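Local coordinates for protein uncharacterized HTH-type transcriptional regulator SAR2349 (Staphylococcus aureus, PDB 4EM2) that probably binds DNA as a transcriptional regulator of the MarR family and binds salicylate at several sites, at residues Y132-V135 against C136-Q140; Q158-I161 against N162-Q166. All blocks are in the same frame, centred on the assembly; numbering follows the deposited sequence.

Contact 1: residues Y132-V135 against C136-Q140; sequences YEIV and CLDVQ. With SAL (2-hydroxybenzoic acid), chain C.
Val135 and Val139, one turn apart on helix 126-148, form a local i to i+4 contact that gives the helix an apolar face toward a bound salicylate. The helix follows directly on the two-stranded wing of the MarR-type winged helix-turn-helix fold. The two valines are neighbours along the same side of the helix, with Val135 CG1 and Val139 CG2 3.9 Å apart. Val139 has CG1 anti to its backbone N (chi1 165°), which leaves CG2 beside that N and within reach of both its neighbour and the ligand: CG2 comes to 3.5 Å from C3 of the salicylate ring, while CG1 sits near the carboxylate-bearing carbon C1. Val135 CG1 stands farther off, 4.0 Å from the same C3. Tyr49, whose hydroxyl is hydrogen-bonded to the salicylate, also packs on Val139, and Trp67 and Leu57 pack on Val135.

Four successive backbone bonds hold this part of the helix, from Cys136 N to Tyr132 O through to Val139 N to Val135 O at 2.9 Å. This last bond is nearly straight, with an N-H...O angle of 169°. One turn earlier, Cys136 SG stands obliquely over the Tyr132 ring, 5.3 Å from its centroid and 26° off the ring normal, a Cys sulfur-aromatic contact. Helix 64-76 packs against that tyrosine through Arg71, Ala74 and Lys75. Asp138 OD2 forms a salt bridge with Lys141 NZ, and a water ties it to the preceding turn, donating to Ile134 O at 2.9 Å and to Asp138 OD2 at 3.1 Å.

Contact 2: residues Q158-I161 against N162-Q166; sequences QETI and NVMNQ
Asn162 N donates to Gln158 O at 2.9 Å and Met164 N to Thr160 O at 2.8 Å, the latter almost straight, in the i to i+4 backbone ladder of helix 154-174. The side chain of Asn162 adds two longer bonds. Its ND2 donates to Glu159 OE1 at 3.3 Å; the acceptor lies almost in the amide plane, although the N-H...O angle is only 142°. Carboxylate and amide planes are turned 73° against each other, so the carboxylate stands steeply across the amide. At the other end of the amide, Gln158 NE2 gives a weak hydrogen bond of 3.4 Å to Asn162 OD1. Gln158 gets there with CG anti to its backbone N and a bend at chi2 (76°), which turns the amide forward along the helix to Asn162. Both ends of the Asn162 amide thus have a partner, though only loosely, which may bias its rotation.

Thr160 CG2 lies alongside Met164 CG, 4.0 Å away, while OG1 of the threonine bonds to Gln156 O one turn back. Ile161 and Asn165 are neighbours in the same way, CG2 of the isoleucine 3.4 Å from ND2 of the asparagine. Val163 and Met164 reach Phe38 and Phe42 of helix 34-43. In MarR proteins the terminal helices typically build the dimerization region, and this largely exposed stretch is consistent with that part of the fold.

Overall arrangement
Both contacts are short helical stretches, within the consecutive long helices 126-148 and 154-174, and they do not touch: their centres lie about 24 Å apart, their nearest atoms about 13 Å. Contact 1 is the more interior, partly buried, its centre about 12 Å from that of the chain; it faces helices 46-59 and 64-76 and contributes two apolar residues to a salicylate pocket. Contact 2, with its centre about 19 Å out, is on the surface and packs on helix 34-43. Their chemistry follows: valines and a sulfur-aromatic pair dominate the first, with a water-bridged carboxylate on its polar flank, whereas a chain of amides and a carboxylate marks the second.

Contact 1: residues Y132-V135 against C136-Q140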
loop_
_atom_site.group_PDB
_atom_site.type_symbol
_atom_site.label_atom_id
_atom_site.label_comp_id
_atom_site.label_asym_id
_atom_site.label_seq_id
_atom_site.Cartn_x
_atom_site.Cartn_y
_atom_site.Cartn_z
ATOM N N TYR A 132 -6.816 -10.107 1.636
ATOM C CA TYR A 132 -6.335 -9.003 2.474
ATOM C C TYR A 132 -5.841 -9.444 3.837
ATOM O O TYR A 132 -4.749 -9.051 4.270
ATOM C CB TYR A 132 -7.465 -7.984 2.636
ATOM C CG TYR A 132 -7.134 -6.840 3.565
ATOM C CD1 TYR A 132 -6.267 -5.834 3.171
ATOM C CD2 TYR A 132 -7.685 -6.779 4.848
ATOM C CE1 TYR A 132 -5.941 -4.809 4.006
ATOM C CE2 TYR A 132 -7.371 -5.746 5.710
ATOM C CZ TYR A 132 -6.486 -4.764 5.274
ATOM O OH TYR A 132 -6.121 -3.755 6.110
ATOM N N GLU A 133 -6.649 -10.249 4.536
ATOM C CA GLU A 133 -6.249 -10.718 5.849
ATOM C C GLU A 133 -5.014 -11.571 5.764
ATOM O O GLU A 133 -4.129 -11.481 6.632
ATOM C CB GLU A 133 -7.362 -11.523 6.517
ATOM C CG GLU A 133 -8.567 -10.670 6.910
ATOM C CD GLU A 133 -9.772 -11.540 7.308
ATOM O OE1 GLU A 133 -9.542 -12.647 7.917
ATOM O OE2 GLU A 133 -10.916 -11.105 6.997
ATOM N N ILE A 134 -4.896 -12.362 4.708
ATOM C CA ILE A 134 -3.718 -13.206 4.605
ATOM C C ILE A 134 -2.414 -12.412 4.336
ATOM O O ILE A 134 -1.364 -12.663 4.946
ATOM C CB ILE A 134 -3.861 -14.239 3.515
ATOM C CG1 ILE A 134 -4.833 -15.315 3.957
ATOM C CG2 ILE A 134 -2.512 -14.884 3.231
ATOM C CD1 ILE A 134 -5.410 -16.070 2.742
ATOM N N VAL A 135 -2.472 -11.489 3.384
ATOM C CA VAL A 135 -1.286 -10.680 3.089
ATOM C C VAL A 135 -0.900 -9.867 4.304
ATOM O O VAL A 135 0.239 -9.840 4.701
ATOM C CB VAL A 135 -1.571 -9.701 1.900
ATOM C CG1 VAL A 135 -0.483 -8.563 1.846
ATOM C CG2 VAL A 135 -1.599 -10.509 0.560
ATOM N N CYS A 136 -1.882 -9.225 4.914
ATOM C CA CYS A 136 -1.625 -8.366 6.021
ATOM C C CYS A 136 -0.895 -9.076 7.173
ATOM O O CYS A 136 0.101 -8.576 7.719
ATOM C CB CYS A 136 -2.959 -7.728 6.408
ATOM S SG CYS A 136 -2.893 -6.795 7.904
ATOM N N LEU A 137 -1.366 -10.264 7.526
ATOM C CA LEU A 137 -0.723 -11.031 8.567
ATOM C C LEU A 137 0.696 -11.463 8.118
ATOM O O LEU A 137 1.639 -11.331 8.886
ATOM C CB LEU A 137 -1.579 -12.273 8.904
ATOM C CG LEU A 137 -1.067 -13.084 10.094
ATOM C CD1 LEU A 137 -1.110 -12.232 11.352
ATOM C CD2 LEU A 137 -1.945 -14.375 10.260
ATOM N N ASP A 138 0.873 -11.981 6.909
ATOM C CA ASP A 138 2.238 -12.340 6.475
ATOM C C ASP A 138 3.212 -11.138 6.550
ATOM O O ASP A 138 4.377 -11.259 6.950
ATOM C CB ASP A 138 2.268 -12.829 5.013
ATOM C CG ASP A 138 1.867 -14.294 4.871
ATOM O OD1 ASP A 138 1.715 -14.754 3.712
ATOM O OD2 ASP A 138 1.689 -14.982 5.911
ATOM N N VAL A 139 2.751 -9.992 6.095
ATOM C CA VAL A 139 3.588 -8.800 6.125
ATOM C C VAL A 139 3.937 -8.468 7.577
ATOM O O VAL A 139 5.092 -8.189 7.897
ATOM C CB VAL A 139 2.826 -7.609 5.481
ATOM C CG1 VAL A 139 3.543 -6.231 5.833
ATOM C CG2 VAL A 139 2.787 -7.839 3.918
ATOM N N GLN A 140 2.949 -8.530 8.462
ATOM C CA GLN A 140 3.181 -8.209 9.874
ATOM C C GLN A 140 4.206 -9.135 10.500
ATOM O O GLN A 140 5.057 -8.692 11.285
ATOM C CB GLN A 140 1.902 -8.341 10.684
ATOM C CG GLN A 140 1.032 -7.125 10.683
ATOM C CD GLN A 140 -0.427 -7.454 11.059
ATOM O OE1 GLN A 140 -1.283 -6.571 11.138
ATOM N NE2 GLN A 140 -0.711 -8.728 11.244
HETATM C "C1'" SAL C . 3.635 -3.126 3.852
HETATM O "O1'" SAL C . 2.673 -2.663 4.403
HETATM O "O2'" SAL C . 4.856 -2.773 4.225
HETATM C C1 SAL C . 3.455 -4.112 2.796
HETATM C C2 SAL C . 2.131 -4.506 2.438
HETATM C C3 SAL C . 1.959 -5.481 1.418
HETATM C C4 SAL C . 3.082 -6.050 0.756
HETATM C C5 SAL C . 4.398 -5.641 1.115
HETATM C C6 SAL C . 4.586 -4.675 2.135
HETATM O O2 SAL C . 1.037 -3.931 3.092
HETATM O O HOH W 1 -1.353 -15.061 6.555
#

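Contact 2: residues Q158-I161 against N162-Q166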
loop_
_atom_site.group_PDB
_atom_site.type_symbol
_atom_site.label_atom_id
_atom_site.label_comp_id
_atom_site.label_asym_id
_atom_site.label_seq_id
_atom_site.Cartn_x
_atom_site.Cartn_y
_atom_site.Cartn_z
ATOM N N GLN A 158 9.898 3.815 18.246
ATOM C CA GLN A 158 8.980 4.963 18.372
ATOM C C GLN A 158 9.689 6.269 18.082
ATOM O O GLN A 158 9.104 7.158 17.504
ATOM C CB GLN A 158 8.308 5.033 19.757
ATOM C CG GLN A 158 7.293 6.171 19.896
ATOM C CD GLN A 158 5.965 5.910 19.203
ATOM O OE1 GLN A 158 5.295 4.915 19.484
ATOM N NE2 GLN A 158 5.559 6.822 18.304
ATOM N N GLU A 159 10.948 6.378 18.495
ATOM C CA GLU A 159 11.738 7.575 18.208
ATOM C C GLU A 159 11.837 7.728 16.673
ATOM O O GLU A 159 11.686 8.816 16.163
ATOM C CB GLU A 159 13.176 7.461 18.764
ATOM C CG GLU A 159 13.270 7.233 20.268
ATOM C CD GLU A 159 12.651 8.369 21.067
ATOM O OE1 GLU A 159 11.651 8.991 20.604
ATOM O OE2 GLU A 159 13.163 8.641 22.186
ATOM N N THR A 160 12.125 6.638 15.965
ATOM C CA THR A 160 12.239 6.680 14.494
ATOM C C THR A 160 10.931 7.146 13.918
ATOM O O THR A 160 10.913 8.040 13.068
ATOM C CB THR A 160 12.539 5.317 13.915
ATOM O OG1 THR A 160 13.751 4.850 14.477
ATOM C CG2 THR A 160 12.691 5.392 12.360
ATOM N N ILE A 161 9.836 6.538 14.385
ATOM C CA ILE A 161 8.497 6.904 13.925
ATOM C C ILE A 161 8.325 8.405 14.079
ATOM O O ILE A 161 7.858 9.102 13.153
ATOM C CB ILE A 161 7.429 6.211 14.754
ATOM C CG1 ILE A 161 7.409 4.714 14.419
ATOM C CG2 ILE A 161 6.071 6.872 14.555
ATOM C CD1 ILE A 161 6.443 3.916 15.313
ATOM N N ASN A 162 8.726 8.907 15.257
ATOM C CA ASN A 162 8.601 10.341 15.568
ATOM C C ASN A 162 9.309 11.239 14.582
ATOM O O ASN A 162 8.763 12.244 14.149
ATOM C CB ASN A 162 9.097 10.616 16.991
ATOM C CG ASN A 162 8.218 9.974 18.012
ATOM O OD1 ASN A 162 7.005 9.828 17.790
ATOM N ND2 ASN A 162 8.801 9.582 19.150
ATOM N N VAL A 163 10.526 10.868 14.233
ATOM C CA VAL A 163 11.302 11.615 13.253
ATOM C C VAL A 163 10.663 11.517 11.870
ATOM O O VAL A 163 10.432 12.530 11.224
ATOM C CB VAL A 163 12.753 11.072 13.174
ATOM C CG1 VAL A 163 13.514 11.768 12.085
ATOM C CG2 VAL A 163 13.465 11.324 14.510
ATOM N N MET A 164 10.367 10.292 11.413
ATOM C CA MET A 164 9.806 10.112 10.095
ATOM C C MET A 164 8.539 10.924 9.879
ATOM O O MET A 164 8.388 11.565 8.834
ATOM C CB MET A 164 9.554 8.608 9.808
ATOM C CG MET A 164 10.817 7.750 9.756
ATOM S SD MET A 164 12.208 8.267 8.651
ATOM C CE MET A 164 11.316 8.561 7.344
ATOM N N ASN A 165 7.617 10.910 10.847
ATOM C CA ASN A 165 6.377 11.672 10.704
ATOM C C ASN A 165 6.649 13.174 10.568
ATOM O O ASN A 165 5.925 13.873 9.874
ATOM C CB ASN A 165 5.437 11.415 11.889
ATOM C CG ASN A 165 4.949 9.994 11.922
ATOM O OD1 ASN A 165 4.961 9.312 10.891
ATOM N ND2 ASN A 165 4.504 9.530 13.093
ATOM N N GLN A 166 7.709 13.664 11.215
ATOM C CA GLN A 166 8.033 15.075 11.071
ATOM C C GLN A 166 8.369 15.313 9.593
ATOM O O GLN A 166 7.806 16.223 8.974
ATOM C CB GLN A 166 9.206 15.448 11.957
ATOM C CG GLN A 166 8.809 15.480 13.442
ATOM C CD GLN A 166 9.845 16.179 14.267
ATOM O OE1 GLN A 166 9.952 17.411 14.235
ATOM N NE2 GLN A 166 10.650 15.405 14.978
#